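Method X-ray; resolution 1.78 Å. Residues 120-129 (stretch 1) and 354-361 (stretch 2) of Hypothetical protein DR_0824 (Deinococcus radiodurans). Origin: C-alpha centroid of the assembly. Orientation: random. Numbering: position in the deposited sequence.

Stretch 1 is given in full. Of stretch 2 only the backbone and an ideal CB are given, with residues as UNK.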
ATOM      1  N   GLU A 120     -20.524  -8.580  -1.756  1.00 27.24           N
ATOM      2  CA  GLU A 120     -19.856  -8.335  -3.029  1.00 28.57           C
ATOM      3  C   GLU A 120     -18.341  -8.514  -2.934  1.00 25.41           C
ATOM      4  O   GLU A 120     -17.710  -9.005  -3.866  1.00 24.43           O
ATOM      5  CB  GLU A 120     -20.191  -6.932  -3.548  1.00 31.46           C
ATOM      6  CG  GLU A 120     -19.688  -6.669  -4.962  1.00 38.61           C
ATOM      7  CD  GLU A 120     -20.313  -5.435  -5.603  1.00 41.54           C
ATOM      8  OE1 GLU A 120     -21.552  -5.408  -5.775  1.00 45.92           O
ATOM      9  OE2 GLU A 120     -19.565  -4.491  -5.942  1.00 44.10           O
ATOM     10  N   VAL A 121     -17.757  -8.118  -1.809  1.00 21.75           N
ATOM     11  CA  VAL A 121     -16.317  -8.267  -1.636  1.00 20.44           C
ATOM     12  C   VAL A 121     -15.923  -9.739  -1.566  1.00 21.06           C
ATOM     13  O   VAL A 121     -14.960 -10.162  -2.201  1.00 19.69           O
ATOM     14  CB  VAL A 121     -15.827  -7.566  -0.356  1.00 20.54           C
ATOM     15  CG1 VAL A 121     -14.343  -7.880  -0.121  1.00 19.14           C
ATOM     16  CG2 VAL A 121     -16.040  -6.062  -0.489  1.00 18.86           C
ATOM     17  N   VAL A 122     -16.663 -10.523  -0.792  1.00 21.26           N
ATOM     18  CA  VAL A 122     -16.344 -11.940  -0.684  1.00 23.56           C
ATOM     19  C   VAL A 122     -16.512 -12.602  -2.050  1.00 23.68           C
ATOM     20  O   VAL A 122     -15.669 -13.391  -2.477  1.00 23.17           O
ATOM     21  CB  VAL A 122     -17.249 -12.641   0.344  1.00 25.22           C
ATOM     22  CG1 VAL A 122     -16.913 -14.126   0.408  1.00 24.86           C
ATOM     23  CG2 VAL A 122     -17.062 -12.004   1.712  1.00 27.02           C
ATOM     24  N   ILE A 123     -17.597 -12.260  -2.737  1.00 23.65           N
ATOM     25  CA  ILE A 123     -17.877 -12.806  -4.060  1.00 24.72           C
ATOM     26  C   ILE A 123     -16.765 -12.473  -5.055  1.00 23.65           C
ATOM     27  O   ILE A 123     -16.279 -13.351  -5.769  1.00 22.30           O
ATOM     28  CB  ILE A 123     -19.216 -12.261  -4.610  1.00 26.37           C
ATOM     29  CG1 ILE A 123     -20.373 -12.773  -3.748  1.00 28.28           C
ATOM     30  CG2 ILE A 123     -19.400 -12.683  -6.065  1.00 28.51           C
ATOM     31  CD1 ILE A 123     -21.729 -12.207  -4.130  1.00 30.48           C
ATOM     32  N   ARG A 124     -16.367 -11.203  -5.095  1.00 21.84           N
ATOM     33  CA  ARG A 124     -15.316 -10.753  -6.003  1.00 22.47           C
ATOM     34  C   ARG A 124     -13.960 -11.367  -5.660  1.00 21.10           C
ATOM     35  O   ARG A 124     -13.121 -11.566  -6.537  1.00 20.78           O
ATOM     36  CB  ARG A 124     -15.196  -9.224  -5.964  1.00 24.46           C
ATOM     37  CG  ARG A 124     -16.374  -8.459  -6.561  1.00 27.81           C
ATOM     38  CD  ARG A 124     -16.198  -6.952  -6.370  1.00 30.03           C
ATOM     39  NE  ARG A 124     -14.993  -6.443  -7.025  1.00 32.44           N
ATOM     40  CZ  ARG A 124     -14.935  -6.049  -8.294  1.00 35.38           C
ATOM     41  NH1 ARG A 124     -16.021  -6.096  -9.060  1.00 35.29           N
ATOM     42  NH2 ARG A 124     -13.788  -5.612  -8.805  1.00 33.10           N
ATOM     43  N   GLY A 125     -13.751 -11.672  -4.384  1.00 18.92           N
ATOM     44  CA  GLY A 125     -12.485 -12.240  -3.961  1.00 17.56           C
ATOM     45  C   GLY A 125     -12.268 -13.717  -4.235  1.00 18.62           C
ATOM     46  O   GLY A 125     -11.132 -14.187  -4.221  1.00 16.43           O
ATOM     47  N   ARG A 126     -13.342 -14.454  -4.496  1.00 19.40           N
ATOM     48  CA  ARG A 126     -13.216 -15.888  -4.740  1.00 21.69           C
ATOM     49  C   ARG A 126     -12.263 -16.285  -5.866  1.00 22.12           C
ATOM     50  O   ARG A 126     -11.557 -17.287  -5.749  1.00 22.65           O
ATOM     51  CB  ARG A 126     -14.589 -16.508  -5.006  1.00 23.98           C
ATOM     52  CG  ARG A 126     -15.531 -16.513  -3.812  1.00 27.00           C
ATOM     53  CD  ARG A 126     -16.731 -17.384  -4.122  1.00 28.02           C
ATOM     54  NE  ARG A 126     -17.887 -17.105  -3.277  1.00 31.89           N
ATOM     55  CZ  ARG A 126     -17.949 -17.333  -1.970  1.00 31.72           C
ATOM     56  NH1 ARG A 126     -16.911 -17.848  -1.324  1.00 33.58           N
ATOM     57  NH2 ARG A 126     -19.064 -17.052  -1.312  1.00 32.26           N
ATOM     58  N   HIS A 127     -12.224 -15.518  -6.950  1.00 22.13           N
ATOM     59  CA  HIS A 127     -11.341 -15.882  -8.060  1.00 24.10           C
ATOM     60  C   HIS A 127      -9.865 -15.563  -7.820  1.00 24.56           C
ATOM     61  O   HIS A 127      -8.999 -16.018  -8.577  1.00 25.13           O
ATOM     62  CB  HIS A 127     -11.785 -15.201  -9.357  1.00 25.02           C
ATOM     63  CG  HIS A 127     -11.404 -13.757  -9.439  1.00 27.90           C
ATOM     64  ND1 HIS A 127     -12.052 -12.774  -8.723  1.00 28.78           N
ATOM     65  CD2 HIS A 127     -10.418 -13.134 -10.126  1.00 29.21           C
ATOM     66  CE1 HIS A 127     -11.482 -11.607  -8.967  1.00 29.62           C
ATOM     67  NE2 HIS A 127     -10.487 -11.798  -9.814  1.00 29.39           N
ATOM     68  N   LEU A 128      -9.576 -14.783  -6.778  1.00 21.43           N
ATOM     69  CA  LEU A 128      -8.199 -14.406  -6.460  1.00 21.60           C
ATOM     70  C   LEU A 128      -7.476 -15.503  -5.693  1.00 21.66           C
ATOM     71  O   LEU A 128      -7.082 -15.323  -4.535  1.00 21.17           O
ATOM     72  CB  LEU A 128      -8.171 -13.110  -5.642  1.00 21.68           C
ATOM     73  CG  LEU A 128      -8.767 -11.882  -6.328  1.00 22.79           C
ATOM     74  CD1 LEU A 128      -8.699 -10.689  -5.378  1.00 23.93           C
ATOM     75  CD2 LEU A 128      -8.007 -11.589  -7.623  1.00 22.89           C
ATOM     76  N   ARG A 129      -7.314 -16.643  -6.353  1.00 20.38           N
ATOM     77  CA  ARG A 129      -6.648 -17.796  -5.764  1.00 21.52           C
ATOM     78  C   ARG A 129      -5.664 -18.390  -6.756  1.00 19.70           C
ATOM     79  O   ARG A 129      -5.986 -18.546  -7.933  1.00 18.59           O
ATOM     80  CB  ARG A 129      -7.667 -18.888  -5.421  1.00 22.19           C
ATOM     81  CG  ARG A 129      -8.852 -18.445  -4.591  1.00 24.05           C
ATOM     82  CD  ARG A 129      -8.569 -18.525  -3.103  1.00 21.93           C
ATOM     83  NE  ARG A 129      -9.785 -18.242  -2.348  1.00 23.42           N
ATOM     84  CZ  ARG A 129     -10.286 -17.026  -2.158  1.00 23.66           C
ATOM     85  NH1 ARG A 129      -9.666 -15.963  -2.653  1.00 23.15           N
ATOM     86  NH2 ARG A 129     -11.429 -16.877  -1.499  1.00 23.88           N
ATOM     87  N   UNK A 354      -5.367  -2.034  -2.845  1.00 15.17           N
ATOM     88  CA  UNK A 354      -5.753  -3.225  -2.095  1.00 15.89           C
ATOM     89  C   UNK A 354      -6.122  -4.215  -3.210  1.00 14.80           C
ATOM     90  O   UNK A 354      -5.977  -3.887  -4.385  1.00 17.02           O
ATOM     91  CB  UNK A 354      -6.894  -2.973  -1.107  1.00 15.89           C
ATOM     92  N   UNK A 355      -6.573  -5.418  -2.872  1.00 15.96           N
ATOM     93  CA  UNK A 355      -6.945  -6.381  -3.917  1.00 14.81           C
ATOM     94  C   UNK A 355      -8.173  -5.844  -4.656  1.00 15.06           C
ATOM     95  O   UNK A 355      -8.873  -4.968  -4.144  1.00 14.56           O
ATOM     96  CB  UNK A 355      -7.225  -7.763  -3.324  1.00 14.81           C
ATOM     97  N   UNK A 356      -8.447  -6.367  -5.850  1.00 15.28           N
ATOM     98  CA  UNK A 356      -9.599  -5.894  -6.614  1.00 16.52           C
ATOM     99  C   UNK A 356     -10.935  -6.294  -5.993  1.00 18.01           C
ATOM    100  O   UNK A 356     -11.988  -5.788  -6.391  1.00 18.50           O
ATOM    101  CB  UNK A 356      -9.523  -6.430  -8.045  1.00 16.52           C
ATOM    102  N   UNK A 357     -10.903  -7.203  -5.025  1.00 17.86           N
ATOM    103  CA  UNK A 357     -12.139  -7.622  -4.375  1.00 18.26           C
ATOM    104  C   UNK A 357     -12.811  -6.414  -3.723  1.00 19.10           C
ATOM    105  O   UNK A 357     -14.036  -6.286  -3.756  1.00 18.15           O
ATOM    106  CB  UNK A 357     -11.865  -8.713  -3.338  1.00 18.26           C
ATOM    107  N   UNK A 358     -12.007  -5.525  -3.144  1.00 17.75           N
ATOM    108  CA  UNK A 358     -12.547  -4.340  -2.480  1.00 16.52           C
ATOM    109  C   UNK A 358     -12.084  -3.024  -3.098  1.00 17.83           C
ATOM    110  O   UNK A 358     -12.698  -1.977  -2.865  1.00 17.26           O
ATOM    111  CB  UNK A 358     -12.159  -4.364  -1.000  1.00 16.52           C
ATOM    112  N   UNK A 359     -11.017  -3.073  -3.890  1.00 16.23           N
ATOM    113  CA  UNK A 359     -10.495  -1.860  -4.501  1.00 17.07           C
ATOM    114  C   UNK A 359     -10.894  -1.582  -5.943  1.00 16.89           C
ATOM    115  O   UNK A 359     -10.441  -0.600  -6.529  1.00 16.15           O
ATOM    116  CB  UNK A 359      -8.967  -1.905  -4.431  1.00 17.07           C
ATOM    117  N   UNK A 360     -11.724  -2.444  -6.518  1.00 17.02           N
ATOM    118  CA  UNK A 360     -12.189  -2.278  -7.895  1.00 18.59           C
ATOM    119  C   UNK A 360     -11.144  -2.615  -8.956  1.00 18.58           C
ATOM    120  O   UNK A 360     -11.344  -3.539  -9.750  1.00 19.14           O
ATOM    121  CB  UNK A 360     -12.658  -0.836  -8.099  1.00 18.59           C
ATOM    122  N   UNK A 361     -10.047  -1.860  -8.987  1.00 17.96           N
ATOM    123  CA  UNK A 361      -8.983  -2.096  -9.967  1.00 17.56           C
ATOM    124  C   UNK A 361      -7.595  -1.931  -9.350  1.00 16.70           C
ATOM    125  O   UNK A 361      -7.459  -1.454  -8.227  1.00 16.14           O
ATOM    126  CB  UNK A 361      -9.139  -1.142 -11.153  1.00 17.56           C
TER

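Position 354 lies out of reach of stretch 1, with nothing of it within 5.5 Å of the ideal CB. Its phi/psi of 70°/-178° is a region mainly open to glycine and strained for other residues. The deposited residue is nevertheless Asp354, whose OD1 accepts a weak hydrogen bond from the backbone N of position 355.

Position 355 directly precedes a short helix, and its phi/psi of -67°/162° is typical of an N-cap, where serine, threonine, aspartate or asparagine can accept from a free backbone NH. Its CA-to-CB bond points toward stretch 1, and the ideal CB sits 3.9 Å from Leu128 CD1, so a short side chain suits best. Ser355 fits both demands: in rotamer p, its OG accepts from the backbone N of position 357 at 3.2 Å, the capping bond, while lying 3.8 Å from Leu128 CD1.

At position 356 the backbone makes the polar contact. Its carbonyl O receives two hydrogen bonds from one guanidinium, from Arg124 NE at 3.1 Å and Arg124 NH2 at 3.0 Å, an arrangement indifferent to the side chain. The CA-to-CB bond points sideways, the ideal CB 4.4 Å from Arg124 NH2 and 5.1 Å from Leu128 CD1, leaving room for a medium-sized aliphatic group such as valine, isoleucine or leucine. Val356 places CG2 4.0 Å from Leu128 CD1 and 4.3 Å from His127 CE1, at the edge of the imidazole.

Position 357 is the tightest. Its CA comes within 4.6 Å of Gly125 CA, and its ideal CB is 3.6 Å from both Gly125 CA and Val121 O. Such crowding favours alanine or glycine, with serine a possible third. Ala357 is deposited. A CB on Gly125 would stand 3.5 Å from Ala357 CB, a tight fit, so the bare glycine eases the approach; Ala357 CB also meets Val121 CG1 at 4.1 Å and Leu128 CD1 at 4.3 Å.

Position 358 directs its CB sideways, 4.2 Å from Val121 CG1. Small residues, polar or apolar, would be compatible. Ser358 packs its CB against that methyl, and its OG is hydrogen-bonded elsewhere in the structure.

Position 359 turns away from stretch 1, and an ideal CB would stand only 3.1 Å from Ser355 O, which favours glycine; Gly359 is found.

Position 360 leaves the helix with an unusual phi/psi of 75°/-63°, easiest for glycine, yet its CB points away, leaving room for others. Glu360 is deposited, its OE2 hydrogen-bonded elsewhere in the structure; Glu360 O lies 3.3 Å from Arg124 NH2, poorly angled for a hydrogen bond.

Position 361 also points away, leaving the choice open; Thr361 is deposited, its OG1 hydrogen-bonded just beyond the stretches.

Stretch 2 354-361: DSVASGET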
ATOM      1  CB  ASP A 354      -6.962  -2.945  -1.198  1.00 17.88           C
ATOM      2  CG  ASP A 354      -6.976  -3.807   0.042  1.00 17.92           C
ATOM      3  OD1 ASP A 354      -6.200  -4.779   0.103  1.00 21.47           O
ATOM      4  OD2 ASP A 354      -7.773  -3.518   0.956  1.00 19.77           O
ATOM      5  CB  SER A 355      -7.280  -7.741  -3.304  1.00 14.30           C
ATOM      6  OG  SER A 355      -8.638  -7.794  -2.911  1.00 15.69           O
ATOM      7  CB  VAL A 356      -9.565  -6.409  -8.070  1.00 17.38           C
ATOM      8  CG1 VAL A 356      -8.368  -5.821  -8.798  1.00 18.06           C
ATOM      9  CG2 VAL A 356      -9.515  -7.928  -8.083  1.00 19.51           C
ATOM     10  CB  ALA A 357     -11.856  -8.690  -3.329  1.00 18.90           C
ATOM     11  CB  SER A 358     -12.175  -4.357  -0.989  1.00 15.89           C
ATOM     12  OG  SER A 358     -10.770  -4.266  -0.795  1.00 16.79           O
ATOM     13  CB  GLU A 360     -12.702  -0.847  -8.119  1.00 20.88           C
ATOM     14  CG  GLU A 360     -14.005  -0.528  -7.409  1.00 24.61           C
ATOM     15  CD  GLU A 360     -14.491   0.882  -7.698  1.00 27.46           C
ATOM     16  OE1 GLU A 360     -14.523   1.279  -8.885  1.00 28.40           O
ATOM     17  OE2 GLU A 360     -14.848   1.594  -6.739  1.00 27.59           O
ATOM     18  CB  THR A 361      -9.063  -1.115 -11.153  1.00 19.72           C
ATOM     19  OG1 THR A 361      -8.552   0.162 -10.744  1.00 17.20           O
ATOM     20  CG2 THR A 361     -10.508  -0.964 -11.631  1.00 17.61           C
TER
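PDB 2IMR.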